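Local atomic coordinates of MAU2 chromatid cohesion factor homolog (Saccharomyces cerevisiae, PDB entry 4XDN), a protein that forms a complex with Scc2 that is required for the association of cohesin with chromosomes, and so takes part in sister chromatid cohesion. Residues E93-E98 with D103-Y108; S80-S85 with V126-R131; Y172-S177 with I299-R304. All coordinates share one frame; numbering follows the deposited sequence.

Contact 1 (E93-E98 with D103-Y108)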
loop_
_atom_site.group_PDB
_atom_site.type_symbol
_atom_site.label_atom_id
_atom_site.label_comp_id
_atom_site.label_asym_id
_atom_site.label_seq_id
_atom_site.Cartn_x
_atom_site.Cartn_y
_atom_site.Cartn_z
ATOM N N GLU A 93 -13.233 -16.596 -19.418
ATOM C CA GLU A 93 -12.847 -15.237 -19.059
ATOM C C GLU A 93 -14.009 -14.537 -18.356
ATOM O O GLU A 93 -13.810 -13.780 -17.405
ATOM C CB GLU A 93 -12.425 -14.454 -20.304
ATOM C CG GLU A 93 -11.814 -13.092 -20.021
ATOM C CD GLU A 93 -10.350 -13.169 -19.634
ATOM O OE1 GLU A 93 -9.718 -12.098 -19.525
ATOM O OE2 GLU A 93 -9.828 -14.290 -19.440
ATOM N N LEU A 94 -15.223 -14.809 -18.824
ATOM C CA LEU A 94 -16.420 -14.203 -18.249
ATOM C C LEU A 94 -16.798 -14.868 -16.930
ATOM O O LEU A 94 -17.232 -14.196 -15.996
ATOM C CB LEU A 94 -17.594 -14.285 -19.227
ATOM C CG LEU A 94 -17.394 -13.614 -20.588
ATOM C CD1 LEU A 94 -18.678 -13.689 -21.406
ATOM C CD2 LEU A 94 -16.942 -12.169 -20.443
ATOM N N LEU A 95 -16.638 -16.184 -16.854
ATOM C CA LEU A 95 -16.914 -16.901 -15.615
ATOM C C LEU A 95 -16.023 -16.372 -14.495
ATOM O O LEU A 95 -16.456 -16.214 -13.356
ATOM C CB LEU A 95 -16.692 -18.404 -15.795
ATOM C CG LEU A 95 -17.649 -19.140 -16.734
ATOM C CD1 LEU A 95 -17.211 -20.584 -16.895
ATOM C CD2 LEU A 95 -19.082 -19.074 -16.223
ATOM N N ILE A 96 -14.776 -16.087 -14.846
ATOM C CA ILE A 96 -13.783 -15.637 -13.883
ATOM C C ILE A 96 -14.038 -14.195 -13.440
ATOM O O ILE A 96 -13.877 -13.864 -12.264
ATOM C CB ILE A 96 -12.361 -15.766 -14.478
ATOM C CG1 ILE A 96 -12.010 -17.245 -14.654
ATOM C CG2 ILE A 96 -11.324 -15.095 -13.585
ATOM C CD1 ILE A 96 -10.725 -17.499 -15.419
ATOM N N GLN A 97 -14.444 -13.345 -14.378
ATOM C CA GLN A 97 -14.573 -11.915 -14.108
ATOM C C GLN A 97 -15.979 -11.485 -13.690
ATOM O O GLN A 97 -16.143 -10.436 -13.068
ATOM C CB GLN A 97 -14.149 -11.112 -15.338
ATOM C CG GLN A 97 -12.669 -11.229 -15.675
ATOM C CD GLN A 97 -12.261 -10.311 -16.811
ATOM O OE1 GLN A 97 -13.074 -9.546 -17.330
ATOM N NE2 GLN A 97 -10.994 -10.384 -17.204
ATOM N N GLU A 98 -16.985 -12.291 -14.022
ATOM C CA GLU A 98 -18.380 -11.892 -13.822
ATOM C C GLU A 98 -19.114 -12.734 -12.777
ATOM O O GLU A 98 -20.143 -12.304 -12.256
ATOM C CB GLU A 98 -19.136 -11.959 -15.154
ATOM C CG GLU A 98 -18.424 -11.265 -16.313
ATOM C CD GLU A 98 -18.207 -9.778 -16.069
ATOM O OE1 GLU A 98 -18.989 -9.173 -15.305
ATOM O OE2 GLU A 98 -17.253 -9.215 -16.645
ATOM N N ASP A 103 -15.174 -23.300 -9.875
ATOM C CA ASP A 103 -15.069 -24.736 -10.116
ATOM C C ASP A 103 -15.494 -25.080 -11.540
ATOM O O ASP A 103 -14.872 -25.914 -12.199
ATOM C CB ASP A 103 -15.924 -25.517 -9.118
ATOM C CG ASP A 103 -15.377 -25.454 -7.704
ATOM O OD1 ASP A 103 -14.208 -25.052 -7.531
ATOM O OD2 ASP A 103 -16.115 -25.817 -6.765
ATOM N N LEU A 104 -16.555 -24.430 -12.006
ATOM C CA LEU A 104 -17.054 -24.640 -13.360
ATOM C C LEU A 104 -16.013 -24.214 -14.385
ATOM O O LEU A 104 -15.749 -24.926 -15.354
ATOM C CB LEU A 104 -18.354 -23.864 -13.576
ATOM C CG LEU A 104 -18.971 -23.919 -14.975
ATOM C CD1 LEU A 104 -19.377 -25.338 -15.332
ATOM C CD2 LEU A 104 -20.163 -22.979 -15.053
ATOM N N ALA A 105 -15.434 -23.039 -14.166
ATOM C CA ALA A 105 -14.389 -22.527 -15.038
ATOM C C ALA A 105 -13.223 -23.507 -15.090
ATOM O O ALA A 105 -12.693 -23.802 -16.159
ATOM C CB ALA A 105 -13.919 -21.169 -14.558
ATOM N N GLU A 106 -12.845 -24.016 -13.922
ATOM C CA GLU A 106 -11.713 -24.924 -13.808
ATOM C C GLU A 106 -11.961 -26.227 -14.564
ATOM O O GLU A 106 -11.039 -26.792 -15.151
ATOM C CB GLU A 106 -11.419 -25.215 -12.335
ATOM C CG GLU A 106 -10.145 -26.008 -12.103
ATOM C CD GLU A 106 -9.772 -26.097 -10.635
ATOM O OE1 GLU A 106 -10.622 -25.774 -9.782
ATOM O OE2 GLU A 106 -8.623 -26.487 -10.336
ATOM N N LEU A 107 -13.203 -26.699 -14.552
ATOM C CA LEU A 107 -13.558 -27.923 -15.262
ATOM C C LEU A 107 -13.428 -27.742 -16.768
ATOM O O LEU A 107 -12.976 -28.644 -17.473
ATOM C CB LEU A 107 -14.983 -28.363 -14.915
ATOM C CG LEU A 107 -15.195 -29.062 -13.568
ATOM C CD1 LEU A 107 -16.672 -29.356 -13.359
ATOM C CD2 LEU A 107 -14.383 -30.348 -13.468
ATOM N N TYR A 108 -13.826 -26.573 -17.260
ATOM C CA TYR A 108 -13.737 -26.283 -18.683
ATOM C C TYR A 108 -12.286 -26.231 -19.146
ATOM O O TYR A 108 -11.939 -26.798 -20.183
ATOM C CB TYR A 108 -14.437 -24.963 -19.009
ATOM C CG TYR A 108 -15.942 -25.081 -19.118
ATOM C CD1 TYR A 108 -16.526 -25.878 -20.094
ATOM C CD2 TYR A 108 -16.776 -24.386 -18.254
ATOM C CE1 TYR A 108 -17.897 -25.987 -20.201
ATOM C CE2 TYR A 108 -18.148 -24.490 -18.353
ATOM C CZ TYR A 108 -18.703 -25.290 -19.329
ATOM O OH TYR A 108 -20.068 -25.391 -19.429
#
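L95 lays one branch of its isobutyl group over the backbone of A105, with L95 CD1 3.9 Å from A105 CA. L95 CD1 also stands 4.1 Å from A105 CB, so the alanine is covered at both its alpha carbon and its methyl. The leucine reaches this far because CD1 is anti to its own CA (chi2 175°), which stretches that branch out from helix 81-98, while the second branch turns to another partner: L95 CD2 meets L104 CD2 methyl to methyl at 4.2 Å. L95 CD1 also touches the Y108 ring, 4.1 Å from Y108 CD2. The two side chains are nearly perpendicular there, and the methyl approaches the ring obliquely. One leucine thus spans three residues on a full turn of the facing helix. I96 supplies a looser contact from the next position, its CG1 4.4 Å from A105 CB. The backbones come closest at L95 and A105, whose CA atoms are 6.2 Å apart, which is consistent with the small alanine leaving room for the leucine. All the contacts are apolar van der Waals packing. L140 of helix 126-144 touches both I96 and A105, adding a third helix to the cluster, while an apolar side chain of the partner protein packs on L95 and the backbone of that protein lies against L104. The two segments run antiparallel, with axes 9.3 Å apart at closest approach and 159° between their directions. Such a pair of neighbouring helices, joined by a short turn and packed through small and aliphatic side chains, is a helical hairpin, as found throughout the tetratricopeptide-like superhelix formed by Scc4.

Contact 2 (S80-S85 with V126-R131)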
loop_
_atom_site.group_PDB
_atom_site.type_symbol
_atom_site.label_atom_id
_atom_site.label_comp_id
_atom_site.label_asym_id
_atom_site.label_seq_id
_atom_site.Cartn_x
_atom_site.Cartn_y
_atom_site.Cartn_z
ATOM N N SER A 80 -13.261 -27.630 -33.623
ATOM C CA SER A 80 -11.866 -28.034 -33.742
ATOM C C SER A 80 -11.137 -27.626 -32.471
ATOM O O SER A 80 -11.697 -26.912 -31.638
ATOM C CB SER A 80 -11.211 -27.397 -34.969
ATOM O OG SER A 80 -11.233 -25.983 -34.881
ATOM N N VAL A 81 -9.895 -28.076 -32.317
ATOM C CA VAL A 81 -9.129 -27.769 -31.114
ATOM C C VAL A 81 -8.920 -26.265 -30.961
ATOM O O VAL A 81 -9.016 -25.733 -29.856
ATOM C CB VAL A 81 -7.749 -28.477 -31.106
ATOM C CG1 VAL A 81 -7.918 -29.965 -30.848
ATOM C CG2 VAL A 81 -6.986 -28.229 -32.407
ATOM N N LEU A 82 -8.648 -25.579 -32.067
ATOM C CA LEU A 82 -8.418 -24.138 -32.027
ATOM C C LEU A 82 -9.708 -23.382 -31.727
ATOM O O LEU A 82 -9.714 -22.438 -30.935
ATOM C CB LEU A 82 -7.820 -23.649 -33.348
ATOM C CG LEU A 82 -6.345 -23.987 -33.585
ATOM C CD1 LEU A 82 -5.917 -23.520 -34.965
ATOM C CD2 LEU A 82 -5.448 -23.371 -32.511
ATOM N N GLU A 83 -10.794 -23.800 -32.364
ATOM C CA GLU A 83 -12.097 -23.205 -32.115
ATOM C C GLU A 83 -12.509 -23.439 -30.669
ATOM O O GLU A 83 -12.990 -22.527 -29.993
ATOM C CB GLU A 83 -13.144 -23.787 -33.065
ATOM C CG GLU A 83 -12.915 -23.430 -34.526
ATOM C CD GLU A 83 -13.764 -24.254 -35.475
ATOM O OE1 GLU A 83 -14.423 -25.210 -35.012
ATOM O OE2 GLU A 83 -13.770 -23.947 -36.688
ATOM N N ASP A 84 -12.308 -24.665 -30.198
ATOM C CA ASP A 84 -12.664 -25.021 -28.833
ATOM C C ASP A 84 -11.842 -24.192 -27.851
ATOM O O ASP A 84 -12.362 -23.720 -26.840
ATOM C CB ASP A 84 -12.450 -26.517 -28.595
ATOM C CG ASP A 84 -12.982 -26.980 -27.254
ATOM O OD1 ASP A 84 -13.771 -26.237 -26.634
ATOM O OD2 ASP A 84 -12.615 -28.092 -26.822
ATOM N N SER A 85 -10.566 -24.002 -28.170
ATOM C CA SER A 85 -9.679 -23.187 -27.346
ATOM C C SER A 85 -10.179 -21.751 -27.223
ATOM O O SER A 85 -10.322 -21.226 -26.121
ATOM C CB SER A 85 -8.261 -23.186 -27.921
ATOM O OG SER A 85 -7.644 -24.450 -27.771
ATOM N N VAL A 126 0.949 -25.439 -28.191
ATOM C CA VAL A 126 1.684 -25.038 -26.995
ATOM C C VAL A 126 1.096 -23.761 -26.397
ATOM O O VAL A 126 0.851 -23.696 -25.193
ATOM C CB VAL A 126 3.181 -24.824 -27.298
ATOM C CG1 VAL A 126 3.922 -24.326 -26.065
ATOM C CG2 VAL A 126 3.802 -26.118 -27.794
ATOM N N GLU A 127 0.861 -22.757 -27.239
ATOM C CA GLU A 127 0.304 -21.485 -26.779
ATOM C C GLU A 127 -0.978 -21.698 -25.986
ATOM O O GLU A 127 -1.155 -21.129 -24.907
ATOM C CB GLU A 127 0.018 -20.557 -27.960
ATOM C CG GLU A 127 1.237 -20.197 -28.784
ATOM C CD GLU A 127 0.884 -19.348 -29.989
ATOM O OE1 GLU A 127 -0.100 -18.579 -29.907
ATOM O OE2 GLU A 127 1.585 -19.454 -31.018
ATOM N N GLU A 128 -1.863 -22.531 -26.525
ATOM C CA GLU A 128 -3.144 -22.805 -25.887
ATOM C C GLU A 128 -2.963 -23.538 -24.558
ATOM O O GLU A 128 -3.615 -23.210 -23.569
ATOM C CB GLU A 128 -4.043 -23.625 -26.817
ATOM C CG GLU A 128 -4.567 -22.854 -28.028
ATOM C CD GLU A 128 -3.539 -22.687 -29.138
ATOM O OE1 GLU A 128 -2.414 -23.214 -29.006
ATOM O OE2 GLU A 128 -3.861 -22.029 -30.150
ATOM N N ILE A 129 -2.074 -24.526 -24.539
ATOM C CA ILE A 129 -1.828 -25.306 -23.332
ATOM C C ILE A 129 -1.277 -24.419 -22.222
ATOM O O ILE A 129 -1.687 -24.531 -21.067
ATOM C CB ILE A 129 -0.853 -26.472 -23.612
ATOM C CG1 ILE A 129 -1.537 -27.512 -24.500
ATOM C CG2 ILE A 129 -0.388 -27.137 -22.312
ATOM C CD1 ILE A 129 -0.597 -28.531 -25.102
ATOM N N MET A 130 -0.353 -23.530 -22.573
ATOM C CA MET A 130 0.257 -22.653 -21.585
ATOM C C MET A 130 -0.755 -21.659 -21.036
ATOM O O MET A 130 -0.658 -21.252 -19.876
ATOM C CB MET A 130 1.450 -21.906 -22.185
ATOM C CG MET A 130 2.601 -22.809 -22.599
ATOM S SD MET A 130 2.939 -24.115 -21.403
ATOM C CE MET A 130 4.257 -23.387 -20.490
ATOM N N ARG A 131 -1.727 -21.275 -21.859
ATOM C CA ARG A 131 -2.764 -20.364 -21.398
ATOM C C ARG A 131 -3.708 -21.097 -20.452
ATOM O O ARG A 131 -4.200 -20.514 -19.484
ATOM C CB ARG A 131 -3.539 -19.760 -22.569
ATOM C CG ARG A 131 -4.455 -18.626 -22.134
ATOM C CD ARG A 131 -4.893 -17.736 -23.283
ATOM N NE ARG A 131 -5.354 -16.444 -22.780
ATOM C CZ ARG A 131 -6.524 -16.252 -22.175
ATOM N NH1 ARG A 131 -7.361 -17.268 -22.002
ATOM N NH2 ARG A 131 -6.858 -15.044 -21.740
#
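A capping box opens helix 81-98, and the first turns of that helix bring L82 and S85 against E128 of helix 126-144, as two members of an all-helical array. In the box, S80 N donates to E83 OE1 over 3.0 Å, reaching the oxygen from above the carboxylate plane, and E83 N returns a weak bond to S80 OG at 3.4 Å. The contact with the facing helix is made further on, by the side chains of the next residues. S85 points toward E128, and its OG lies 3.5 Å from E128 CG, alongside the aliphatic part of the glutamate. That hydroxyl has its proton committed within its own helix, donating from S85 OG to V81 O at 2.8 Å. V81 O therefore takes two donors, S85 N and S85 OG, which come from opposite faces of its plane, the hydroxyl tilted 32° out of it. An alanine here has no hydroxyl to give V81 O, which would probably be left with the backbone N alone of these two donors, and the methylenes of E128 would be likely to face a small gap. The methylenes and the carboxylate of E128 serve different neighbours because the chain turns about its CB-CG bond (chi2 78°): CB and CG stay beside the serine while the carboxylate swings over to L82. L116 of helix 102-119 touches both S85 and E128, so a third helix closes on the pair. E128 also faces the partner protein, an aromatic side chain of which packs on it. Its carboxylate is in tight van der Waals contact with the leucine, E128 OE2 standing 3.1 Å from L82 CD2.

Contact 3 (Y172-S177 with I299-R304)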
loop_
_atom_site.group_PDB
_atom_site.type_symbol
_atom_site.label_atom_id
_atom_site.label_comp_id
_atom_site.label_asym_id
_atom_site.label_seq_id
_atom_site.Cartn_x
_atom_site.Cartn_y
_atom_site.Cartn_z
ATOM N N TYR A 172 10.033 -23.098 -24.017
ATOM C CA TYR A 172 9.665 -23.656 -22.721
ATOM C C TYR A 172 10.469 -23.037 -21.583
ATOM O O TYR A 172 9.993 -22.967 -20.450
ATOM C CB TYR A 172 9.853 -25.175 -22.727
ATOM C CG TYR A 172 8.719 -25.915 -23.398
ATOM C CD1 TYR A 172 7.544 -26.187 -22.710
ATOM C CD2 TYR A 172 8.817 -26.335 -24.717
ATOM C CE1 TYR A 172 6.501 -26.857 -23.316
ATOM C CE2 TYR A 172 7.777 -27.008 -25.329
ATOM C CZ TYR A 172 6.621 -27.266 -24.623
ATOM O OH TYR A 172 5.579 -27.934 -25.220
ATOM N N GLN A 173 11.686 -22.596 -21.890
ATOM C CA GLN A 173 12.527 -21.917 -20.912
ATOM C C GLN A 173 11.919 -20.576 -20.520
ATOM O O GLN A 173 11.885 -20.221 -19.341
ATOM C CB GLN A 173 13.938 -21.714 -21.465
ATOM C CG GLN A 173 14.766 -22.989 -21.533
ATOM C CD GLN A 173 15.108 -23.537 -20.160
ATOM O OE1 GLN A 173 15.293 -22.783 -19.203
ATOM N NE2 GLN A 173 15.190 -24.860 -20.055
ATOM N N ASN A 174 11.441 -19.832 -21.513
ATOM C CA ASN A 174 10.782 -18.556 -21.261
ATOM C C ASN A 174 9.444 -18.745 -20.565
ATOM O O ASN A 174 9.113 -18.014 -19.635
ATOM C CB ASN A 174 10.583 -17.784 -22.565
ATOM C CG ASN A 174 11.853 -17.116 -23.043
ATOM O OD1 ASN A 174 12.095 -15.945 -22.760
ATOM N ND2 ASN A 174 12.675 -17.859 -23.772
ATOM N N TRP A 175 8.673 -19.725 -21.015
ATOM C CA TRP A 175 7.411 -20.032 -20.362
ATOM C C TRP A 175 7.639 -20.433 -18.905
ATOM O O TRP A 175 6.842 -20.102 -18.032
ATOM C CB TRP A 175 6.674 -21.153 -21.091
ATOM C CG TRP A 175 5.804 -20.712 -22.225
ATOM C CD1 TRP A 175 5.898 -21.095 -23.531
ATOM C CD2 TRP A 175 4.693 -19.812 -22.150
ATOM N NE1 TRP A 175 4.915 -20.487 -24.274
ATOM C CE2 TRP A 175 4.163 -19.691 -23.450
ATOM C CE3 TRP A 175 4.097 -19.092 -21.110
ATOM C CZ2 TRP A 175 3.067 -18.881 -23.739
ATOM C CZ3 TRP A 175 3.009 -18.286 -21.398
ATOM C CH2 TRP A 175 2.505 -18.189 -22.702
ATOM N N ALA A 176 8.726 -21.154 -18.649
ATOM C CA ALA A 176 9.062 -21.569 -17.291
ATOM C C ALA A 176 9.304 -20.349 -16.410
ATOM O O ALA A 176 9.002 -20.359 -15.220
ATOM C CB ALA A 176 10.283 -22.475 -17.294
ATOM N N SER A 177 9.847 -19.297 -17.011
ATOM C CA SER A 177 10.094 -18.047 -16.308
ATOM C C SER A 177 8.782 -17.357 -15.932
ATOM O O SER A 177 8.648 -16.811 -14.835
ATOM C CB SER A 177 10.949 -17.122 -17.176
ATOM O OG SER A 177 11.266 -15.916 -16.508
ATOM N N ILE A 299 4.306 -6.821 -22.562
ATOM C CA ILE A 299 5.682 -7.298 -22.493
ATOM C C ILE A 299 5.861 -8.503 -23.406
ATOM O O ILE A 299 5.403 -9.602 -23.095
ATOM C CB ILE A 299 6.079 -7.685 -21.056
ATOM C CG1 ILE A 299 5.990 -6.464 -20.138
ATOM C CG2 ILE A 299 7.495 -8.268 -21.029
ATOM C CD1 ILE A 299 6.167 -6.776 -18.669
ATOM N N LYS A 300 6.530 -8.292 -24.534
ATOM C CA LYS A 300 6.817 -9.376 -25.464
ATOM C C LYS A 300 8.066 -10.130 -25.017
ATOM O O LYS A 300 9.182 -9.814 -25.429
ATOM C CB LYS A 300 6.985 -8.831 -26.884
ATOM C CG LYS A 300 5.738 -8.139 -27.411
ATOM C CD LYS A 300 5.963 -7.494 -28.772
ATOM C CE LYS A 300 4.741 -6.696 -29.208
ATOM N NZ LYS A 300 4.903 -6.103 -30.568
ATOM N N ILE A 301 7.861 -11.121 -24.156
ATOM C CA ILE A 301 8.946 -11.954 -23.649
ATOM C C ILE A 301 9.603 -12.714 -24.793
ATOM O O ILE A 301 10.828 -12.743 -24.921
ATOM C CB ILE A 301 8.429 -12.949 -22.586
ATOM C CG1 ILE A 301 8.002 -12.190 -21.327
ATOM C CG2 ILE A 301 9.494 -13.989 -22.238
ATOM C CD1 ILE A 301 7.257 -13.036 -20.312
ATOM N N MET A 302 8.769 -13.328 -25.621
ATOM C CA MET A 302 9.232 -14.074 -26.782
ATOM C C MET A 302 8.210 -13.929 -27.891
ATOM O O MET A 302 7.078 -13.515 -27.639
ATOM C CB MET A 302 9.424 -15.553 -26.444
ATOM C CG MET A 302 10.858 -16.028 -26.474
ATOM S SD MET A 302 10.970 -17.827 -26.400
ATOM C CE MET A 302 10.717 -18.258 -28.119
ATOM N N PRO A 303 8.605 -14.256 -29.128
ATOM C CA PRO A 303 7.578 -14.448 -30.149
ATOM C C PRO A 303 6.584 -15.508 -29.686
ATOM O O PRO A 303 6.986 -16.631 -29.375
ATOM C CB PRO A 303 8.376 -14.906 -31.372
ATOM C CG PRO A 303 9.734 -14.327 -31.167
ATOM C CD PRO A 303 9.966 -14.349 -29.684
ATOM N N ARG A 304 5.312 -15.128 -29.615
ATOM C CA ARG A 304 4.233 -15.989 -29.133
ATOM C C ARG A 304 4.296 -16.183 -27.620
ATOM O O ARG A 304 3.771 -17.162 -27.091
ATOM C CB ARG A 304 4.249 -17.355 -29.833
ATOM C CG ARG A 304 4.504 -17.321 -31.344
ATOM C CD ARG A 304 3.812 -16.156 -32.050
ATOM N NE ARG A 304 2.458 -15.905 -31.560
ATOM C CZ ARG A 304 1.359 -16.496 -32.020
ATOM N NH1 ARG A 304 1.428 -17.396 -32.993
ATOM N NH2 ARG A 304 0.181 -16.182 -31.497
HETATM O O HOH W 1 4.060 -19.985 -27.003
#
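The chain passes through an inverse gamma turn centred on K300 and a classic beta bulge, I301 and M302 both facing I305, where the end of strand 297-302 meets helix 170-189, with N174 CA and I301 CA 7.3 Å apart. N174 fills the junction. Its OD1 rests on a methyl of the isoleucine, 3.3 Å from I301 CG2, the two side chains running alongside each other with opposite headings. The other arm of the amide lies against M302, whose end turns about the CG-SD bond (chi3 83°) and which lies nearly perpendicular to the asparagine; N174 ND2 is only 3.1 Å from M302 SD, a close approach, and ND2 also donates to E170 O, one turn earlier in the helix. W175 makes the polar link through water. W175 NE1 donates to a water 2.9 Å away, which lies in the indole plane at the ring edge and donates in turn to R304 O at 2.8 Å. I305, at the start of strand 305-310, packs on both N174 and W175, while W213 of helix 212-228 covers I301, so the tip of the two-stranded hairpin is held between helices 170-189 and 212-228.

Contacts 1 and 2 share helix 81-98, using its last and its first turns, and their centres lie 16 Å apart. Along the chain, contact 1 falls within the span that contact 2 brackets, since helix 102-119 precedes helix 126-144; contact 3 follows both and brings back a hairpin from more than 120 residues later. It sits about 17 Å from contact 2 and 25 Å from contact 1, centre to centre. A salt bridge from E127 OE2 to R304 NH1, 2.9 Å long, and packing of M130 on W175 tie contact 3 to contact 2. Contacts 1 and 2 pack helix 81-98 against the next two helices, and contact 3 docks a beta hairpin on helix 170-189, all where the partner protein also packs.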